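Local structure of cytochrome c-552/4 domain-containing protein (Ignicoccus hospitalis KIN4/I, 4QO5) at residues P364-S368 against F378-T382; P137-L142 against P457-F461; F475-I480 against R496-L501. The protein is a membrane-associated octaheme cytochrome c that probably takes part in electron transfer or heme-based redox chemistry. All coordinates share one frame; numbering follows the deposited sequence.

Interaction 1: P364-S368 against F378-T382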
loop_
_atom_site.group_PDB
_atom_site.type_symbol
_atom_site.label_atom_id
_atom_site.label_comp_id
_atom_site.label_asym_id
_atom_site.label_seq_id
_atom_site.Cartn_x
_atom_site.Cartn_y
_atom_site.Cartn_z
ATOM N N PRO A 364 27.930 -13.460 -16.442
ATOM C CA PRO A 364 26.756 -14.334 -16.345
ATOM C C PRO A 364 25.467 -13.513 -16.327
ATOM O O PRO A 364 24.799 -13.400 -15.298
ATOM C CB PRO A 364 26.970 -15.054 -15.010
ATOM C CG PRO A 364 27.737 -14.090 -14.190
ATOM C CD PRO A 364 28.617 -13.307 -15.148
ATOM N N MET A 365 25.140 -12.931 -17.473
ATOM C CA MET A 365 23.969 -12.076 -17.621
ATOM C C MET A 365 23.336 -12.385 -18.969
ATOM O O MET A 365 23.987 -12.994 -19.825
ATOM C CB MET A 365 24.386 -10.612 -17.527
ATOM C CG MET A 365 24.732 -10.194 -16.092
ATOM S SD MET A 365 25.624 -8.641 -16.045
ATOM C CE MET A 365 24.282 -7.491 -16.321
ATOM N N PRO A 366 22.059 -12.011 -19.152
ATOM C CA PRO A 366 21.370 -12.354 -20.402
ATOM C C PRO A 366 21.695 -11.412 -21.550
ATOM O O PRO A 366 21.492 -11.759 -22.722
ATOM C CB PRO A 366 19.885 -12.246 -20.029
ATOM C CG PRO A 366 19.845 -11.325 -18.838
ATOM C CD PRO A 366 21.131 -11.534 -18.102
ATOM N N ILE A 367 22.201 -10.231 -21.215
ATOM C CA ILE A 367 22.405 -9.187 -22.212
ATOM C C ILE A 367 23.666 -8.388 -21.857
ATOM O O ILE A 367 24.043 -8.303 -20.682
ATOM C CB ILE A 367 21.126 -8.292 -22.298
ATOM C CG1 ILE A 367 21.173 -7.339 -23.494
ATOM C CG2 ILE A 367 20.861 -7.565 -20.959
ATOM C CD1 ILE A 367 19.837 -6.636 -23.766
ATOM N N SER A 368 24.327 -7.828 -22.864
ATOM C CA SER A 368 25.553 -7.055 -22.656
ATOM C C SER A 368 25.293 -5.754 -21.884
ATOM O O SER A 368 24.145 -5.342 -21.712
ATOM C CB SER A 368 26.207 -6.736 -23.996
ATOM O OG SER A 368 25.291 -6.102 -24.877
ATOM N N PHE A 378 22.269 -4.804 -28.908
ATOM C CA PHE A 378 22.889 -5.481 -27.773
ATOM C C PHE A 378 23.363 -6.868 -28.196
ATOM O O PHE A 378 22.934 -7.393 -29.218
ATOM C CB PHE A 378 21.907 -5.625 -26.618
ATOM C CG PHE A 378 21.574 -4.328 -25.940
ATOM C CD1 PHE A 378 22.331 -3.878 -24.869
ATOM C CD2 PHE A 378 20.500 -3.558 -26.371
ATOM C CE1 PHE A 378 22.020 -2.678 -24.238
ATOM C CE2 PHE A 378 20.188 -2.361 -25.743
ATOM C CZ PHE A 378 20.951 -1.924 -24.674
ATOM N N LEU A 379 24.255 -7.449 -27.405
ATOM C CA LEU A 379 24.635 -8.850 -27.567
ATOM C C LEU A 379 23.822 -9.680 -26.575
ATOM O O LEU A 379 23.573 -9.238 -25.442
ATOM C CB LEU A 379 26.132 -9.032 -27.323
ATOM C CG LEU A 379 27.022 -8.199 -28.255
ATOM C CD1 LEU A 379 28.467 -8.211 -27.792
ATOM C CD2 LEU A 379 26.912 -8.701 -29.685
ATOM N N TYR A 380 23.391 -10.867 -26.999
ATOM C CA TYR A 380 22.569 -11.722 -26.145
ATOM C C TYR A 380 23.389 -12.919 -25.693
ATOM O O TYR A 380 24.311 -13.350 -26.384
ATOM C CB TYR A 380 21.328 -12.223 -26.884
ATOM C CG TYR A 380 20.337 -11.162 -27.312
ATOM C CD1 TYR A 380 20.195 -9.978 -26.603
ATOM C CD2 TYR A 380 19.527 -11.363 -28.427
ATOM C CE1 TYR A 380 19.273 -9.005 -27.005
ATOM C CE2 TYR A 380 18.609 -10.411 -28.833
ATOM C CZ TYR A 380 18.486 -9.234 -28.121
ATOM O OH TYR A 380 17.563 -8.292 -28.536
ATOM N N ALA A 381 23.029 -13.463 -24.538
ATOM C CA ALA A 381 23.775 -14.551 -23.916
ATOM C C ALA A 381 23.659 -15.846 -24.696
ATOM O O ALA A 381 22.704 -16.048 -25.446
ATOM C CB ALA A 381 23.281 -14.769 -22.476
ATOM N N THR A 382 24.632 -16.727 -24.495
ATOM C CA THR A 382 24.539 -18.102 -24.959
ATOM C C THR A 382 24.524 -19.053 -23.761
ATOM O O THR A 382 24.805 -18.654 -22.629
ATOM C CB THR A 382 25.717 -18.471 -25.873
ATOM O OG1 THR A 382 26.946 -18.136 -25.219
ATOM C CG2 THR A 382 25.632 -17.704 -27.186
#
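Ser368 turns OG into the position between its own backbone N and carbonyl carbon (chi1 54°), which presents the hydroxyl to the backbone of Leu379. Its neighbour Ile367 keeps CG1 anti to N (chi1 -170°) and continues extended, carrying CD1 to the ring of Phe378. Leu379 is held through both of its main-chain polar atoms. Its N donates to Ser368 OG over 3.0 Å in a nearly straight bond (166° at the hydrogen), while its O receives Ser368 N at 3.0 Å. Farther along, Ala381 N reaches Pro366 O at 2.9 Å. The two backbone bonds flank Ile367 and Tyr380, whose CA atoms are 4.7 Å apart, as expected for an antiparallel non-hydrogen-bonded pair; only this single bridge forms. Ile367 CD1 makes an off-centre CH-pi contact with the Phe378 ring, 4.1 Å from its centroid, and the same methyl meets the Tyr380 ring at its edge, 4.1 Å from CE1. Ser368 OG in turn lies near the plane of the Phe378 ring, 3.7 Å from CD1. Both segments belong to the loop between strand 362-363 and helix 393-407, and Tyr321 meets the Phe378 ring from outside them. Ser368 OG is also hydrogen-bonded to Ala370 O. Since that carbonyl can only accept, the hydroxyl accepts from Leu379 and donates to Ala370, so a serine side chain joins the backbone bonds in closing the loop while one isoleucine methyl packs against the two adjoining aromatic rings.

Interaction 2: P137-L142 against P457-F461. With CA (calcium ion), chain J; NAG (2-acetamido-2-deoxy-beta-D-glucopyranose), chain K; HEC (heme c), chain E.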
loop_
_atom_site.group_PDB
_atom_site.type_symbol
_atom_site.label_atom_id
_atom_site.label_comp_id
_atom_site.label_asym_id
_atom_site.label_seq_id
_atom_site.Cartn_x
_atom_site.Cartn_y
_atom_site.Cartn_z
ATOM N N PRO A 137 27.637 -15.364 -9.727
ATOM C CA PRO A 137 28.600 -14.576 -8.949
ATOM C C PRO A 137 28.264 -13.086 -8.928
ATOM O O PRO A 137 28.478 -12.445 -7.903
ATOM C CB PRO A 137 29.939 -14.845 -9.650
ATOM C CG PRO A 137 29.579 -15.346 -11.004
ATOM C CD PRO A 137 28.272 -16.069 -10.855
ATOM N N ILE A 138 27.731 -12.551 -10.024
ATOM C CA ILE A 138 27.351 -11.139 -10.054
ATOM C C ILE A 138 26.134 -10.884 -9.182
ATOM O O ILE A 138 26.129 -9.955 -8.382
ATOM C CB ILE A 138 27.062 -10.645 -11.493
ATOM C CG1 ILE A 138 28.276 -10.865 -12.391
ATOM C CG2 ILE A 138 26.668 -9.167 -11.488
ATOM C CD1 ILE A 138 29.533 -10.170 -11.920
ATOM N N TYR A 139 25.105 -11.718 -9.310
ATOM C CA TYR A 139 23.890 -11.488 -8.534
ATOM C C TYR A 139 24.153 -11.735 -7.055
ATOM O O TYR A 139 23.585 -11.066 -6.196
ATOM C CB TYR A 139 22.721 -12.356 -9.015
ATOM C CG TYR A 139 22.382 -12.160 -10.489
ATOM C CD1 TYR A 139 22.934 -11.113 -11.215
ATOM C CD2 TYR A 139 21.515 -13.028 -11.146
ATOM C CE1 TYR A 139 22.643 -10.942 -12.564
ATOM C CE2 TYR A 139 21.210 -12.859 -12.493
ATOM C CZ TYR A 139 21.780 -11.817 -13.191
ATOM O OH TYR A 139 21.491 -11.651 -14.529
ATOM N N ARG A 140 25.016 -12.700 -6.762
ATOM C CA ARG A 140 25.356 -12.977 -5.370
ATOM C C ARG A 140 26.123 -11.811 -4.753
ATOM O O ARG A 140 26.011 -11.541 -3.546
ATOM C CB ARG A 140 26.148 -14.283 -5.270
ATOM C CG ARG A 140 26.643 -14.620 -3.881
ATOM C CD ARG A 140 25.487 -14.736 -2.891
ATOM N NE ARG A 140 25.919 -15.339 -1.632
ATOM C CZ ARG A 140 26.179 -16.636 -1.482
ATOM N NH1 ARG A 140 26.051 -17.461 -2.515
ATOM N NH2 ARG A 140 26.561 -17.109 -0.303
ATOM N N ALA A 141 26.898 -11.116 -5.579
ATOM C CA ALA A 141 27.594 -9.927 -5.122
ATOM C C ALA A 141 26.590 -8.842 -4.725
ATOM O O ALA A 141 26.805 -8.107 -3.754
ATOM C CB ALA A 141 28.542 -9.427 -6.188
ATOM N N LEU A 142 25.488 -8.755 -5.467
ATOM C CA LEU A 142 24.423 -7.809 -5.141
ATOM C C LEU A 142 23.748 -8.211 -3.828
ATOM O O LEU A 142 23.486 -7.363 -2.966
ATOM C CB LEU A 142 23.396 -7.732 -6.272
ATOM C CG LEU A 142 22.269 -6.709 -6.059
ATOM C CD1 LEU A 142 22.850 -5.319 -5.832
ATOM C CD2 LEU A 142 21.325 -6.708 -7.253
ATOM N N PRO A 457 33.384 -8.700 -7.280
ATOM C CA PRO A 457 32.129 -8.112 -7.781
ATOM C C PRO A 457 31.274 -7.375 -6.733
ATOM O O PRO A 457 30.416 -6.577 -7.115
ATOM C CB PRO A 457 31.358 -9.323 -8.323
ATOM C CG PRO A 457 32.344 -10.408 -8.461
ATOM C CD PRO A 457 33.434 -10.161 -7.476
ATOM N N VAL A 458 31.481 -7.619 -5.446
ATOM C CA VAL A 458 30.717 -6.871 -4.450
ATOM C C VAL A 458 31.006 -5.370 -4.584
ATOM O O VAL A 458 30.174 -4.537 -4.237
ATOM C CB VAL A 458 30.996 -7.375 -3.008
ATOM C CG1 VAL A 458 32.425 -7.049 -2.599
ATOM C CG2 VAL A 458 29.998 -6.770 -2.021
ATOM N N THR A 459 32.184 -5.034 -5.118
ATOM C CA THR A 459 32.602 -3.643 -5.284
ATOM C C THR A 459 31.830 -2.906 -6.372
ATOM O O THR A 459 31.992 -1.694 -6.546
ATOM C CB THR A 459 34.107 -3.539 -5.615
ATOM O OG1 THR A 459 34.363 -4.132 -6.902
ATOM C CG2 THR A 459 34.929 -4.234 -4.554
ATOM N N LEU A 460 31.005 -3.636 -7.117
ATOM C CA LEU A 460 30.141 -3.026 -8.121
ATOM C C LEU A 460 28.958 -2.325 -7.476
ATOM O O LEU A 460 28.370 -1.435 -8.082
ATOM C CB LEU A 460 29.601 -4.083 -9.082
ATOM C CG LEU A 460 30.624 -4.763 -9.987
ATOM C CD1 LEU A 460 30.036 -6.041 -10.570
ATOM C CD2 LEU A 460 31.022 -3.787 -11.095
ATOM N N PHE A 461 28.625 -2.728 -6.246
ATOM C CA PHE A 461 27.328 -2.414 -5.663
ATOM C C PHE A 461 27.420 -1.883 -4.236
ATOM O O PHE A 461 26.397 -1.776 -3.561
ATOM C CB PHE A 461 26.444 -3.671 -5.604
ATOM C CG PHE A 461 26.322 -4.405 -6.907
ATOM C CD1 PHE A 461 25.705 -3.812 -8.000
ATOM C CD2 PHE A 461 26.788 -5.706 -7.025
ATOM C CE1 PHE A 461 25.586 -4.495 -9.193
ATOM C CE2 PHE A 461 26.674 -6.389 -8.206
ATOM C CZ PHE A 461 26.067 -5.788 -9.294
HETATM CA CA CA J . 32.359 0.207 -5.320
HETATM C C1 NAG K . 28.988 -14.112 -0.835
HETATM C C2 NAG K . 30.301 -14.100 -1.535
HETATM C C3 NAG K . 31.065 -15.354 -1.143
HETATM C C4 NAG K . 31.201 -15.419 0.385
HETATM C C5 NAG K . 29.852 -15.182 1.080
HETATM C C6 NAG K . 29.969 -15.017 2.579
HETATM C C7 NAG K . 30.335 -12.903 -3.693
HETATM C C8 NAG K . 30.105 -13.018 -5.173
HETATM N N2 NAG K . 30.127 -14.017 -2.981
HETATM O O3 NAG K . 32.333 -15.361 -1.786
HETATM O O4 NAG K . 31.665 -16.696 0.792
HETATM O O5 NAG K . 29.206 -14.004 0.574
HETATM O O6 NAG K . 31.087 -14.219 2.944
HETATM O O7 NAG K . 30.704 -11.847 -3.178
HETATM FE FE HEC E . 14.686 -10.985 -6.145
HETATM C CHA HEC E . 14.240 -11.823 -9.494
HETATM C CHB HEC E . 17.971 -10.315 -6.829
HETATM C CHC HEC E . 15.165 -9.944 -2.900
HETATM C CHD HEC E . 11.334 -11.115 -5.624
HETATM N NA HEC E . 15.841 -11.013 -7.854
HETATM C C1A HEC E . 15.511 -11.497 -9.098
HETATM C C2A HEC E . 16.723 -11.594 -9.888
HETATM C C3A HEC E . 17.729 -11.164 -9.129
HETATM C C4A HEC E . 17.198 -10.789 -7.850
HETATM C CMA HEC E . 19.226 -11.036 -9.477
HETATM C CAA HEC E . 16.833 -12.122 -11.337
HETATM C CBA HEC E . 17.355 -13.556 -11.189
HETATM C CGA HEC E . 17.430 -14.297 -12.506
HETATM O O1A HEC E . 18.560 -14.606 -12.963
HETATM O O2A HEC E . 16.359 -14.577 -13.092
HETATM N NB HEC E . 16.246 -10.311 -5.105
HETATM C C1B HEC E . 17.517 -10.063 -5.561
HETATM C C2B HEC E . 18.341 -9.598 -4.477
HETATM C C3B HEC E . 17.535 -9.428 -3.421
HETATM C C4B HEC E . 16.230 -9.935 -3.772
HETATM C CMB HEC E . 19.813 -9.152 -4.661
HETATM C CAB HEC E . 17.776 -8.863 -2.002
HETATM C CBB HEC E . 18.969 -7.920 -1.738
HETATM N NC HEC E . 13.533 -10.544 -4.576
HETATM C C1C HEC E . 13.885 -10.238 -3.281
HETATM C C2C HEC E . 12.737 -10.444 -2.421
HETATM C C3C HEC E . 11.710 -10.596 -3.271
HETATM C C4C HEC E . 12.183 -10.778 -4.592
HETATM C CMC HEC E . 12.739 -10.008 -0.932
HETATM C CAC HEC E . 10.203 -10.739 -3.148
HETATM C CBC HEC E . 9.623 -9.563 -2.306
HETATM N ND HEC E . 13.048 -11.413 -7.359
HETATM C C1D HEC E . 11.738 -11.377 -6.918
HETATM C C2D HEC E . 10.861 -11.624 -8.030
HETATM C C3D HEC E . 11.759 -11.828 -9.241
HETATM C C4D HEC E . 13.100 -11.681 -8.734
HETATM C CMD HEC E . 9.330 -11.669 -7.998
HETATM C CAD HEC E . 11.334 -12.091 -10.705
HETATM C CBD HEC E . 10.854 -10.757 -11.269
HETATM C CGD HEC E . 10.623 -10.841 -12.754
HETATM O O1D HEC E . 9.918 -9.946 -13.285
HETATM O O2D HEC E . 11.125 -11.783 -13.405
HETATM O O HOH W 1 14.145 -8.592 -6.706
HETATM O O HOH W 2 34.048 -0.629 -3.874
#
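The Phe461 ring lies between two leucines: Leu142 CD1 covers one face, 4.0 Å from the ring centroid and 23° off the normal, and CB of the preceding Leu460 sits over the centre of the opposite face. Leu142 keeps CG anti to its backbone N (chi1 -177°), which sends CD1 across the ring at about a right angle. At the far end of the same ring, CZ meets Ile138 CG2 at 4.1 Å. A second flat group, the Tyr139 ring, on the side of the helix away from 457-461, takes the heme methyl CMA over one face, 3.5 Å from CG. Leu142 touches the heme as well, its CG 3.7 Å from CMB, so this leucine separates phenylalanine from porphyrin. Between the backbones the approach is tight because the residue facing Pro457 is small: Ala141 CB lies 3.5 Å from Pro457 CB. No hydrogen bond crosses the contact; it is held by apolar packing. The acetamido methyl C8 of the N-acetylglucosamine rests 3.2 Å from Pro137 O; this sugar is attached to the protein, probably through Asn144 ND2. On the side of the 457-461 turn away from the helix, Thr459 O binds the calcium ion at 2.3 Å. A water, His451 O and the carboxylates of Asp462, Glu463 and Glu466 complete the site. Helix 137-147 is thus wedged between a heme c pocket and a calcium-bound turn that leads into helix 464-485. The mix of carbonyl, carboxylate and water ligands is common among protein calcium sites and is consistent with a structural role for the ion.

Interaction 3: F475-I480 against R496-L501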
loop_
_atom_site.group_PDB
_atom_site.type_symbol
_atom_site.label_atom_id
_atom_site.label_comp_id
_atom_site.label_asym_id
_atom_site.label_seq_id
_atom_site.Cartn_x
_atom_site.Cartn_y
_atom_site.Cartn_z
ATOM N N PHE A 475 14.683 -0.727 -9.721
ATOM C CA PHE A 475 13.429 -0.155 -9.227
ATOM C C PHE A 475 12.659 0.559 -10.340
ATOM O O PHE A 475 11.524 0.211 -10.644
ATOM C CB PHE A 475 13.657 0.856 -8.090
ATOM C CG PHE A 475 14.230 0.267 -6.820
ATOM C CD1 PHE A 475 14.433 -1.091 -6.679
ATOM C CD2 PHE A 475 14.552 1.111 -5.759
ATOM C CE1 PHE A 475 14.954 -1.610 -5.500
ATOM C CE2 PHE A 475 15.071 0.601 -4.583
ATOM C CZ PHE A 475 15.273 -0.763 -4.459
ATOM N N TYR A 476 13.279 1.566 -10.932
ATOM C CA TYR A 476 12.515 2.538 -11.730
ATOM C C TYR A 476 12.191 2.026 -13.137
ATOM O O TYR A 476 11.032 2.068 -13.558
ATOM C CB TYR A 476 13.226 3.898 -11.755
ATOM C CG TYR A 476 13.566 4.369 -10.351
ATOM C CD1 TYR A 476 12.671 4.181 -9.302
ATOM C CD2 TYR A 476 14.788 4.967 -10.071
ATOM C CE1 TYR A 476 12.978 4.585 -8.015
ATOM C CE2 TYR A 476 15.106 5.369 -8.770
ATOM C CZ TYR A 476 14.199 5.181 -7.759
ATOM O OH TYR A 476 14.512 5.596 -6.476
ATOM N N SER A 477 13.195 1.512 -13.843
ATOM C CA SER A 477 12.947 0.991 -15.193
ATOM C C SER A 477 11.999 -0.188 -15.080
ATOM O O SER A 477 11.066 -0.309 -15.862
ATOM C CB SER A 477 14.237 0.583 -15.903
ATOM O OG SER A 477 15.070 1.702 -16.142
ATOM N N ASN A 478 12.232 -1.049 -14.089
ATOM C CA ASN A 478 11.330 -2.174 -13.866
ATOM C C ASN A 478 9.890 -1.730 -13.632
ATOM O O ASN A 478 8.960 -2.281 -14.210
ATOM C CB ASN A 478 11.790 -3.012 -12.675
ATOM C CG ASN A 478 12.960 -3.920 -13.018
ATOM O OD1 ASN A 478 13.402 -3.995 -14.173
ATOM N ND2 ASN A 478 13.473 -4.611 -12.010
ATOM N N SER A 479 9.706 -0.750 -12.757
ATOM C CA SER A 479 8.360 -0.289 -12.443
ATOM C C SER A 479 7.670 0.285 -13.673
ATOM O O SER A 479 6.476 0.055 -13.895
ATOM C CB SER A 479 8.384 0.742 -11.317
ATOM O OG SER A 479 8.683 0.117 -10.080
ATOM N N ILE A 480 8.422 1.022 -14.478
ATOM C CA ILE A 480 7.848 1.620 -15.687
ATOM C C ILE A 480 7.368 0.549 -16.658
ATOM O O ILE A 480 6.272 0.638 -17.223
ATOM C CB ILE A 480 8.868 2.546 -16.384
ATOM C CG1 ILE A 480 9.102 3.790 -15.527
ATOM C CG2 ILE A 480 8.366 2.967 -17.786
ATOM C CD1 ILE A 480 10.369 4.550 -15.889
ATOM N N ARG A 496 7.348 5.393 -8.474
ATOM C CA ARG A 496 8.528 4.560 -8.728
ATOM C C ARG A 496 8.857 4.559 -10.222
ATOM O O ARG A 496 9.573 3.706 -10.699
ATOM C CB ARG A 496 8.269 3.127 -8.248
ATOM C CG ARG A 496 9.518 2.369 -7.775
ATOM C CD ARG A 496 10.038 2.938 -6.447
ATOM N NE ARG A 496 9.156 2.627 -5.327
ATOM C CZ ARG A 496 9.294 3.148 -4.111
ATOM N NH1 ARG A 496 10.278 4.001 -3.870
ATOM N NH2 ARG A 496 8.456 2.818 -3.141
ATOM N N GLY A 497 8.340 5.537 -10.954
ATOM C CA GLY A 497 8.407 5.493 -12.411
ATOM C C GLY A 497 9.230 6.587 -13.054
ATOM O O GLY A 497 10.331 6.876 -12.593
ATOM N N TRP A 498 8.708 7.185 -14.134
ATOM C CA TRP A 498 9.493 8.132 -14.927
ATOM C C TRP A 498 10.075 9.278 -14.120
ATOM O O TRP A 498 11.220 9.677 -14.338
ATOM C CB TRP A 498 8.696 8.679 -16.131
ATOM C CG TRP A 498 8.791 7.758 -17.307
ATOM C CD1 TRP A 498 7.789 7.004 -17.850
ATOM C CD2 TRP A 498 9.972 7.452 -18.052
ATOM N NE1 TRP A 498 8.272 6.264 -18.904
ATOM C CE2 TRP A 498 9.613 6.515 -19.038
ATOM C CE3 TRP A 498 11.304 7.876 -17.975
ATOM C CZ2 TRP A 498 10.538 5.986 -19.945
ATOM C CZ3 TRP A 498 12.222 7.353 -18.886
ATOM C CH2 TRP A 498 11.832 6.423 -19.853
ATOM N N TYR A 499 9.288 9.819 -13.195
ATOM C CA TYR A 499 9.764 10.931 -12.397
ATOM C C TYR A 499 10.979 10.493 -11.580
ATOM O O TYR A 499 11.984 11.206 -11.505
ATOM C CB TYR A 499 8.658 11.497 -11.485
ATOM C CG TYR A 499 9.233 12.478 -10.497
ATOM C CD1 TYR A 499 9.398 13.822 -10.828
ATOM C CD2 TYR A 499 9.653 12.049 -9.244
ATOM C CE1 TYR A 499 9.966 14.703 -9.926
ATOM C CE2 TYR A 499 10.220 12.912 -8.353
ATOM C CZ TYR A 499 10.371 14.234 -8.687
ATOM O OH TYR A 499 10.940 15.073 -7.760
ATOM N N GLN A 500 10.891 9.311 -10.979
ATOM C CA GLN A 500 11.987 8.824 -10.141
ATOM C C GLN A 500 13.221 8.521 -10.974
ATOM O O GLN A 500 14.354 8.787 -10.547
ATOM C CB GLN A 500 11.565 7.595 -9.335
ATOM C CG GLN A 500 10.432 7.874 -8.355
ATOM C CD GLN A 500 10.862 8.763 -7.193
ATOM O OE1 GLN A 500 12.052 8.905 -6.909
ATOM N NE2 GLN A 500 9.892 9.385 -6.539
ATOM N N LEU A 501 13.000 7.977 -12.170
ATOM C CA LEU A 501 14.113 7.611 -13.039
ATOM C C LEU A 501 14.865 8.870 -13.486
ATOM O O LEU A 501 16.091 8.927 -13.412
ATOM C CB LEU A 501 13.611 6.817 -14.248
ATOM C CG LEU A 501 14.623 6.342 -15.292
ATOM C CD1 LEU A 501 15.829 5.721 -14.622
ATOM C CD2 LEU A 501 13.969 5.332 -16.235
#
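Tyr476 and Arg496 lie with ring and guanidinium planes only 15° apart, at the place where the C-terminal helical hairpin folds back on itself: helix 498-520 starts against the side of helix 464-485. The arginine chain, bent at chi2 and chi3, runs along the ring's edge, with CG in the ring plane and CD 3.7 Å from Tyr476 CE1. Its charged end continues to a salt bridge with Asp241. Gln500 approaches from a different direction, its CB lying over one face of the tyrosine ring, 3.7 Å from the centroid, while its NE2 is hydrogen-bonded to Phe494 O. Replacing Tyr476 by an alanine would remove this ring and is likely to leave a gap beside Gln500 CB and free the aliphatic part of Arg496 to move. Deeper in the contact, with Ile480 CG1 anti to the carbonyl carbon (chi1 -69°) and the chain then extended, CD1 lies over the face of the Trp498 five-membered ring, 3.7 Å from its centroid. Trp498 NE1 is hydrogen-bonded to Gln426 of helix 413-447. Ile480 CD1 also meets Leu501 CD2 at 3.7 Å, and Ile480 CG1 passes 3.6 Å from the CA of Gly497, the N-cap residue, which has no side chain to hold it off. Phe475 of a second subunit packs on Gln500, so the contact borders a subunit interface. No conventional hydrogen bond crosses between the segments, and the buried Arg496 O has no such partner in the model; Tyr476 CA makes a CH...O contact to it at 3.3 Å, 158° at the hydrogen. Phe475 O is better served, receiving Ser479 N and Ser479 OG from opposite faces of its carbonyl plane, with OG at 2.9 Å.

How the interactions relate
Interactions 1 and 2 adjoin, with centres about 17 Å apart. Pro366 CD lies 3.6 Å from Tyr139 OH, and Pro364 CD is 3.7 Å from Ile138 CG1, so the bridged loop of interaction 1 packs on helix 137-147. Both therefore border the same heme region: the side chain of Pro366 is about 7 Å from a bound heme c, while interaction 2 touches one directly. Interaction 3 stands apart, its nearest atoms about 8 Å from interaction 2 and about 11 Å from interaction 1. Helix 464-485 nevertheless connects it to interaction 2, since Phe461 packs on Trp469 and Val470 of that helix, and Tyr482 OH, just beyond 475-480, is hydrogen-bonded to the heme lying beside Tyr139.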